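Local coordinates for protein aminoglycoside N(6')acetyltransferase (Legionella pneumophila subsp. pneumophila, PDB 3F5B) that probably transfers an acetyl group from acetyl-CoA to an amino group of an aminoglycoside, at residues Gln24-Val28 with Trp67-Asp71; Trp31-Ile37 with Phe100-Leu104; Val130-Ile136 with Val163-Lys169. Residues are numbered along the deposited sequence.

Interaction 1 (Gln24-Val28 with Trp67-Asp71)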
# COMPACT_ATOMS: atom_id res chain seq x y z
N GLN A 24 9.41 -8.97 -13.29
CA GLN A 24 8.60 -9.37 -12.14
C GLN A 24 7.12 -9.37 -12.48
O GLN A 24 6.29 -9.63 -11.63
CB GLN A 24 8.87 -8.44 -10.96
CG GLN A 24 10.25 -8.59 -10.36
CD GLN A 24 10.91 -7.27 -10.02
OE1 GLN A 24 10.55 -6.20 -10.56
NE2 GLN A 24 11.87 -7.32 -9.09
N HIS A 25 6.80 -9.05 -13.73
CA HIS A 25 5.42 -8.92 -14.17
C HIS A 25 4.58 -10.19 -13.92
O HIS A 25 3.52 -10.14 -13.26
CB HIS A 25 5.36 -8.55 -15.66
CG HIS A 25 4.05 -7.94 -16.08
ND1 HIS A 25 3.84 -7.44 -17.35
CD2 HIS A 25 2.90 -7.74 -15.40
CE1 HIS A 25 2.61 -6.96 -17.43
NE2 HIS A 25 2.02 -7.13 -16.26
N GLU A 26 5.05 -11.33 -14.43
CA GLU A 26 4.32 -12.57 -14.29
C GLU A 26 4.21 -13.01 -12.83
O GLU A 26 3.15 -13.48 -12.42
CB GLU A 26 4.90 -13.66 -15.21
CG GLU A 26 4.85 -13.21 -16.68
CD GLU A 26 4.98 -14.32 -17.67
OE1 GLU A 26 5.61 -15.38 -17.36
OE2 GLU A 26 4.46 -14.12 -18.78
N LEU A 27 5.27 -12.79 -12.05
CA LEU A 27 5.21 -13.05 -10.59
C LEU A 27 4.03 -12.36 -9.91
O LEU A 27 3.25 -12.99 -9.16
CB LEU A 27 6.53 -12.64 -9.90
CG LEU A 27 6.56 -12.64 -8.35
CD1 LEU A 27 6.44 -14.03 -7.79
CD2 LEU A 27 7.82 -11.96 -7.81
N VAL A 28 3.90 -11.05 -10.16
CA VAL A 28 2.85 -10.26 -9.53
C VAL A 28 1.49 -10.63 -10.13
O VAL A 28 0.49 -10.74 -9.40
CB VAL A 28 3.13 -8.75 -9.66
CG1 VAL A 28 1.92 -7.91 -9.25
CG2 VAL A 28 4.38 -8.38 -8.81
N TRP A 67 5.11 -1.15 -6.98
CA TRP A 67 6.27 -1.53 -6.18
C TRP A 67 6.22 -3.00 -5.80
O TRP A 67 5.14 -3.65 -5.77
CB TRP A 67 6.32 -0.74 -4.85
CG TRP A 67 6.26 0.73 -4.94
CD1 TRP A 67 5.13 1.51 -5.05
CD2 TRP A 67 7.36 1.63 -4.89
NE1 TRP A 67 5.47 2.86 -5.05
CE2 TRP A 67 6.84 2.95 -4.96
CE3 TRP A 67 8.76 1.45 -4.79
CZ2 TRP A 67 7.66 4.09 -4.95
CZ3 TRP A 67 9.57 2.59 -4.75
CH2 TRP A 67 9.02 3.89 -4.82
N ILE A 68 7.41 -3.51 -5.45
CA ILE A 68 7.57 -4.87 -4.93
C ILE A 68 8.44 -4.78 -3.66
O ILE A 68 9.41 -4.01 -3.62
CB ILE A 68 8.14 -5.85 -6.04
CG1 ILE A 68 8.24 -7.32 -5.56
CG2 ILE A 68 9.48 -5.38 -6.64
CD1 ILE A 68 8.31 -8.30 -6.78
N ALA A 69 8.07 -5.53 -2.63
CA ALA A 69 8.84 -5.58 -1.36
C ALA A 69 9.61 -6.88 -1.32
O ALA A 69 9.06 -7.94 -1.66
CB ALA A 69 7.88 -5.53 -0.18
N TYR A 70 10.87 -6.80 -0.86
CA TYR A 70 11.76 -7.95 -0.76
C TYR A 70 12.19 -8.18 0.69
O TYR A 70 12.38 -7.22 1.43
CB TYR A 70 13.04 -7.70 -1.58
CG TYR A 70 12.85 -8.00 -3.04
CD1 TYR A 70 12.21 -7.08 -3.89
CD2 TYR A 70 13.27 -9.21 -3.57
CE1 TYR A 70 12.02 -7.36 -5.25
CE2 TYR A 70 13.08 -9.51 -4.92
CZ TYR A 70 12.46 -8.58 -5.74
OH TYR A 70 12.29 -8.91 -7.07
N ASP A 71 12.33 -9.45 1.06
CA ASP A 71 12.97 -9.84 2.31
C ASP A 71 14.25 -10.55 1.84
O ASP A 71 14.20 -11.70 1.41
CB ASP A 71 12.05 -10.78 3.08
CG ASP A 71 12.66 -11.27 4.37
OD1 ASP A 71 13.49 -10.54 4.98
OD2 ASP A 71 12.29 -12.39 4.78

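Interaction 2 (Trp31-Ile37 with Phe100-Leu104)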
# COMPACT_ATOMS: atom_id res chain seq x y z
N TRP A 31 0.38 -13.61 -8.31
CA TRP A 31 0.07 -13.18 -6.95
C TRP A 31 -1.37 -12.68 -6.82
O TRP A 31 -2.08 -13.06 -5.91
CB TRP A 31 1.00 -12.05 -6.52
CG TRP A 31 2.33 -12.49 -5.96
CD1 TRP A 31 2.75 -13.77 -5.68
CD2 TRP A 31 3.39 -11.63 -5.56
NE1 TRP A 31 4.00 -13.75 -5.15
CE2 TRP A 31 4.42 -12.45 -5.04
CE3 TRP A 31 3.57 -10.24 -5.56
CZ2 TRP A 31 5.64 -11.92 -4.57
CZ3 TRP A 31 4.76 -9.71 -5.09
CH2 TRP A 31 5.79 -10.56 -4.60
N ILE A 32 -1.80 -11.84 -7.75
CA ILE A 32 -3.08 -11.17 -7.58
C ILE A 32 -4.23 -11.98 -8.15
O ILE A 32 -5.36 -11.47 -8.25
CB ILE A 32 -3.06 -9.75 -8.17
CG1 ILE A 32 -2.88 -9.79 -9.71
CG2 ILE A 32 -1.95 -8.92 -7.47
CD1 ILE A 32 -2.82 -8.44 -10.38
N HIS A 33 -3.94 -13.22 -8.53
CA HIS A 33 -4.97 -14.20 -8.83
C HIS A 33 -5.08 -15.32 -7.78
O HIS A 33 -5.78 -16.33 -7.99
CB HIS A 33 -4.78 -14.74 -10.25
CG HIS A 33 -5.07 -13.72 -11.31
ND1 HIS A 33 -4.13 -12.84 -11.79
CD2 HIS A 33 -6.23 -13.42 -11.96
CE1 HIS A 33 -4.68 -12.04 -12.69
NE2 HIS A 33 -5.95 -12.38 -12.82
N GLN A 34 -4.42 -15.16 -6.64
CA GLN A 34 -4.56 -16.12 -5.55
C GLN A 34 -5.88 -15.88 -4.80
O GLN A 34 -6.28 -14.72 -4.60
CB GLN A 34 -3.39 -16.03 -4.57
CG GLN A 34 -2.00 -16.16 -5.19
CD GLN A 34 -0.92 -15.92 -4.14
OE1 GLN A 34 -0.48 -16.86 -3.50
NE2 GLN A 34 -0.52 -14.66 -3.93
N PRO A 35 -6.55 -16.97 -4.36
CA PRO A 35 -7.83 -16.79 -3.66
C PRO A 35 -7.73 -15.82 -2.48
O PRO A 35 -8.63 -14.98 -2.32
CB PRO A 35 -8.23 -18.22 -3.23
CG PRO A 35 -7.51 -19.14 -4.17
CD PRO A 35 -6.19 -18.40 -4.53
N HIS A 36 -6.65 -15.87 -1.69
CA HIS A 36 -6.61 -14.98 -0.52
C HIS A 36 -6.56 -13.50 -0.90
O HIS A 36 -7.00 -12.62 -0.13
CB HIS A 36 -5.51 -15.35 0.51
CG HIS A 36 -4.16 -14.74 0.22
ND1 HIS A 36 -3.20 -15.37 -0.56
CD2 HIS A 36 -3.57 -13.61 0.68
CE1 HIS A 36 -2.11 -14.64 -0.60
NE2 HIS A 36 -2.30 -13.57 0.15
N ILE A 37 -6.02 -13.24 -2.09
CA ILE A 37 -5.95 -11.89 -2.59
C ILE A 37 -7.29 -11.56 -3.25
O ILE A 37 -7.82 -10.44 -3.06
CB ILE A 37 -4.77 -11.67 -3.61
CG1 ILE A 37 -3.39 -11.78 -2.91
CG2 ILE A 37 -4.95 -10.30 -4.33
CD1 ILE A 37 -3.17 -10.79 -1.70
N PHE A 100 -0.64 -5.44 -0.92
CA PHE A 100 -1.03 -6.82 -1.04
C PHE A 100 0.12 -7.68 -0.56
O PHE A 100 1.20 -7.72 -1.20
CB PHE A 100 -1.36 -7.13 -2.51
CG PHE A 100 -2.37 -6.17 -3.12
CD1 PHE A 100 -3.75 -6.41 -2.99
CD2 PHE A 100 -1.95 -5.03 -3.80
CE1 PHE A 100 -4.69 -5.53 -3.52
CE2 PHE A 100 -2.88 -4.13 -4.34
CZ PHE A 100 -4.27 -4.40 -4.20
N ILE A 101 -0.07 -8.35 0.58
CA ILE A 101 0.93 -9.30 1.03
C ILE A 101 0.60 -10.62 0.33
O ILE A 101 -0.38 -11.28 0.68
CB ILE A 101 0.94 -9.55 2.59
CG1 ILE A 101 0.94 -8.25 3.39
CG2 ILE A 101 2.11 -10.50 2.98
CD1 ILE A 101 2.02 -7.29 3.06
N CYS A 102 1.44 -11.01 -0.61
CA CYS A 102 1.11 -12.06 -1.55
C CYS A 102 1.67 -13.44 -1.22
O CYS A 102 1.24 -14.42 -1.83
CB CYS A 102 1.58 -11.64 -2.94
SG CYS A 102 0.70 -10.12 -3.46
N ARG A 103 2.62 -13.51 -0.29
CA ARG A 103 3.12 -14.80 0.22
C ARG A 103 2.44 -15.08 1.55
O ARG A 103 2.49 -14.24 2.45
CB ARG A 103 4.64 -14.77 0.42
CG ARG A 103 5.48 -14.91 -0.84
CD ARG A 103 6.96 -15.04 -0.45
NE ARG A 103 7.25 -16.24 0.35
CZ ARG A 103 7.97 -17.27 -0.07
NH1 ARG A 103 8.48 -17.26 -1.29
NH2 ARG A 103 8.19 -18.31 0.72
N LEU A 104 1.82 -16.26 1.69
CA LEU A 104 1.12 -16.59 2.94
C LEU A 104 2.03 -16.60 4.17
O LEU A 104 1.58 -16.30 5.27
CB LEU A 104 0.36 -17.92 2.85
CG LEU A 104 -0.91 -17.91 1.99
CD1 LEU A 104 -1.46 -19.33 1.86
CD2 LEU A 104 -1.96 -16.98 2.56

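Interaction 3 (Val130-Ile136 with Val163-Lys169). With CHX (cyclohexane), chain D.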
# COMPACT_ATOMS: atom_id res chain seq x y z
N VAL A 130 -0.10 9.74 4.60
CA VAL A 130 -0.42 8.55 3.82
C VAL A 130 -1.89 8.20 4.03
O VAL A 130 -2.39 8.26 5.15
CB VAL A 130 0.45 7.28 4.20
CG1 VAL A 130 0.04 6.05 3.34
CG2 VAL A 130 1.93 7.58 4.04
N LEU A 131 -2.57 7.85 2.94
CA LEU A 131 -3.96 7.42 3.01
C LEU A 131 -4.06 5.99 2.56
O LEU A 131 -3.41 5.58 1.60
CB LEU A 131 -4.85 8.30 2.13
CG LEU A 131 -4.82 9.80 2.42
CD1 LEU A 131 -5.50 10.55 1.28
CD2 LEU A 131 -5.47 10.11 3.77
N ILE A 132 -4.89 5.22 3.28
CA ILE A 132 -5.25 3.85 2.89
C ILE A 132 -6.75 3.63 3.02
O ILE A 132 -7.40 4.21 3.90
CB ILE A 132 -4.41 2.80 3.67
CG1 ILE A 132 -4.39 1.47 2.93
CG2 ILE A 132 -4.85 2.68 5.13
CD1 ILE A 132 -3.08 0.63 3.23
N ASN A 133 -7.30 2.79 2.14
CA ASN A 133 -8.76 2.76 1.94
C ASN A 133 -9.39 1.36 1.94
O ASN A 133 -9.93 0.94 0.93
CB ASN A 133 -9.09 3.46 0.62
CG ASN A 133 -8.77 4.95 0.66
OD1 ASN A 133 -9.50 5.72 1.26
ND2 ASN A 133 -7.66 5.35 0.04
N PRO A 134 -9.31 0.62 3.07
CA PRO A 134 -9.82 -0.75 2.99
C PRO A 134 -11.34 -0.84 3.05
O PRO A 134 -12.00 0.07 3.57
CB PRO A 134 -9.22 -1.42 4.23
CG PRO A 134 -9.21 -0.28 5.24
CD PRO A 134 -8.72 0.89 4.40
N GLU A 135 -11.87 -1.93 2.48
CA GLU A 135 -13.28 -2.31 2.64
C GLU A 135 -13.55 -2.56 4.12
O GLU A 135 -12.76 -3.23 4.79
CB GLU A 135 -13.51 -3.59 1.84
CG GLU A 135 -14.94 -4.05 1.80
CD GLU A 135 -15.13 -5.27 0.91
OE1 GLU A 135 -14.20 -5.66 0.19
OE2 GLU A 135 -16.24 -5.81 0.93
N ILE A 136 -14.64 -2.04 4.65
CA ILE A 136 -14.89 -2.12 6.09
C ILE A 136 -14.96 -3.60 6.53
O ILE A 136 -14.43 -3.96 7.60
CB ILE A 136 -16.15 -1.28 6.54
CG1 ILE A 136 -15.92 0.22 6.29
CG2 ILE A 136 -16.49 -1.54 8.01
CD1 ILE A 136 -17.04 1.12 6.82
N VAL A 163 -19.44 -0.91 -1.91
CA VAL A 163 -19.74 -1.35 -0.56
C VAL A 163 -19.02 -0.36 0.39
O VAL A 163 -18.17 0.43 -0.06
CB VAL A 163 -19.22 -2.80 -0.32
CG1 VAL A 163 -19.94 -3.77 -1.28
CG2 VAL A 163 -17.73 -2.88 -0.52
N PRO A 164 -19.35 -0.39 1.69
CA PRO A 164 -18.65 0.55 2.57
C PRO A 164 -17.15 0.30 2.72
O PRO A 164 -16.71 -0.86 2.81
CB PRO A 164 -19.41 0.41 3.90
CG PRO A 164 -20.79 -0.06 3.49
CD PRO A 164 -20.46 -1.06 2.39
N HIS A 165 -16.39 1.40 2.73
CA HIS A 165 -14.94 1.40 2.92
C HIS A 165 -14.60 2.50 3.93
O HIS A 165 -15.37 3.45 4.10
CB HIS A 165 -14.19 1.72 1.61
CG HIS A 165 -14.31 0.68 0.55
ND1 HIS A 165 -13.23 -0.01 0.04
CD2 HIS A 165 -15.40 0.23 -0.12
CE1 HIS A 165 -13.65 -0.85 -0.89
NE2 HIS A 165 -14.95 -0.72 -1.02
N TYR A 166 -13.47 2.38 4.59
CA TYR A 166 -12.97 3.44 5.46
C TYR A 166 -11.95 4.27 4.68
O TYR A 166 -11.24 3.74 3.86
CB TYR A 166 -12.23 2.85 6.65
CG TYR A 166 -13.11 2.28 7.76
CD1 TYR A 166 -14.17 3.01 8.28
CD2 TYR A 166 -12.84 1.01 8.30
CE1 TYR A 166 -14.97 2.50 9.32
CE2 TYR A 166 -13.63 0.47 9.35
CZ TYR A 166 -14.69 1.23 9.85
OH TYR A 166 -15.46 0.73 10.84
N LYS A 167 -11.88 5.56 4.97
CA LYS A 167 -10.75 6.36 4.58
C LYS A 167 -9.90 6.45 5.85
O LYS A 167 -10.41 6.81 6.91
CB LYS A 167 -11.23 7.74 4.16
CG LYS A 167 -10.50 8.29 2.95
CD LYS A 167 -10.81 9.76 2.68
CE LYS A 167 -9.78 10.35 1.73
NZ LYS A 167 -9.40 11.74 2.18
N MSE A 168 -8.62 6.08 5.75
CA MSE A 168 -7.73 6.05 6.92
C MSE A 168 -6.49 6.87 6.63
O MSE A 168 -6.06 6.92 5.48
CB MSE A 168 -7.34 4.61 7.28
CG MSE A 168 -8.56 3.71 7.51
SE MSE A 168 -8.19 1.90 8.03
CE MSE A 168 -7.51 2.25 9.78
N LYS A 169 -5.93 7.50 7.65
CA LYS A 169 -4.87 8.47 7.45
C LYS A 169 -3.76 8.24 8.47
O LYS A 169 -4.03 7.92 9.65
CB LYS A 169 -5.46 9.90 7.57
CG LYS A 169 -4.44 11.04 7.57
CD LYS A 169 -5.07 12.40 7.94
CE LYS A 169 -5.12 12.60 9.45
NZ LYS A 169 -5.87 13.84 9.94
C1 CHX D . -7.09 -3.99 -0.28
C2 CHX D . -5.57 -4.00 -0.42
C3 CHX D . -4.99 -2.58 -0.46
C4 CHX D . -5.21 -1.86 0.88
C5 CHX D . -6.51 -2.29 1.58
C6 CHX D . -7.58 -2.85 0.64

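Interaction 1 (Gln24-Val28 with Trp67-Asp71)
One hydrogen bond supplies the polar part of this contact. Gln24 sits just before helix 25-31, and its side chain reaches toward strand 65-71. Gln24 NE2 donates to Tyr70 OH at 2.6 Å, with an N-H...O angle of 138°. The amide nitrogen meets the tyrosine near the plane of the ring, at the edge that carries the hydroxyl. The other end of the amide is also used, because Gln24 OE1 accepts from the backbone of Asn21. Within the helix turn, Val28 N bonds to Gln24 O at 3.1 Å. Gln24 therefore opens the helix with its backbone and meets the strand with its side chain.

The apolar part centres on Ile68. Ile68 CD1 lies 3.8 Å from Leu27 CD2 and 4.4 Å from Val28 CG2. Ile68 CG2 is 3.9 Å from Gln24 NE2, so the isoleucine also packs against the amide. Pro75 of strand 74-84 touches Leu27, Ile68 and Tyr70. Leu53 of helix 43-57 packs on Val28.

The contact lays the first helix of the GNAT fold on one face of the N-terminal part of the sheet. Only 183 Å² is buried between the segments. The chemistry implies that apolar packing at Ile68 sets how closely helix and strand approach, while the Gln24-Tyr70 bond beside it adds direction.

Interaction 2 (Trp31-Ile37 with Phe100-Leu104)
This contact joins the turn after the first helix of the GNAT fold to the end of the central strand 94-101. A type I beta turn runs from Trp31 to Gln34, and Gln34 is the N-cap residue of helix 35-38. Cys102 is the main bump. It fits between the Trp31 ring and the side chains of Gln34 and Ile37. Its CB lies over one face of the indole, though the modelled spacing is too tight to interpret, and its SG is oblique to the same ring. Ile37 CD1 reaches into the bend of the second segment, 4.2 Å from Phe100 CB and 4.3 Å from Cys102 SG. Phe100 also lines the cyclohexane pocket. Further out, Leu104 CD2 covers the His36 ring, 3.8 Å from its centroid.

Two hydrogen bonds cross the contact. His36 NE2 donates to Ile101 O at 3.0 Å. Gln34 NE2 donates to Cys102 O at 2.8 Å and, within residues 31-37, also to Trp31 O at 3.0 Å.

Interaction 3 (Val130-Ile136 with Val163-Lys169)
Val130 O receives a CA-H...O contact from Lys169 CA at 3.4 Å. Leu131 faces Lys169 in a non-hydrogen-bonded antiparallel pair, and Leu131 CD2 packs 3.8 Å from Lys169 CB. Ile132 and Met168, a selenomethionine, form the hydrogen-bonded pair. Ile132 N donates to Met168 O at 3.0 Å, and Met168 N to Ile132 O at 2.9 Å. Ile132 CG1 also lies 4.0 Å from cyclohexane C4. Strand 129-132 ends here. In the GNAT fold this strand splays from its parallel neighbour 94-101, and the acetyl-CoA cleft opens between them. The cyclohexane site is consistent with that opening. Asn133 CA makes a CA-H...O contact with Tyr166 O at 3.3 Å. Pro134 CA is 3.9 Å from cyclohexane C6. Tyr166 N donates to Pro134 O at 2.9 Å, while Pro134 CG touches Met168 SE at 3.7 Å. Glu135 CA lies over the face of the His165 ring. Ile136 N donates to Pro164 O at 3.0 Å, and Ile136 CG1 sits 3.6 Å above the Tyr166 ring centroid, almost on its normal.

After strand 15-19 the chain passes residues 24-28 and then 31-37. Interaction 1 closes a loop at strand 65-71, bringing the first helix back to the sheet. Interaction 2 opens inside that loop but closes later, at residues 100-104, so the two cross. They also touch: Ile68 CD1 lies 4.0 Å from Trp31 CH2. Together they tie the N-terminal helical region to strands 65-71 and 94-101. Interaction 3 follows in series. Its loop includes helix 139-148 and strand 151-158, and it joins strands of the C-terminal half. Strands 94-101 and 129-132 are neighbours, so the sheet links interactions 2 and 3. Both also supply cyclohexane-pocket residues.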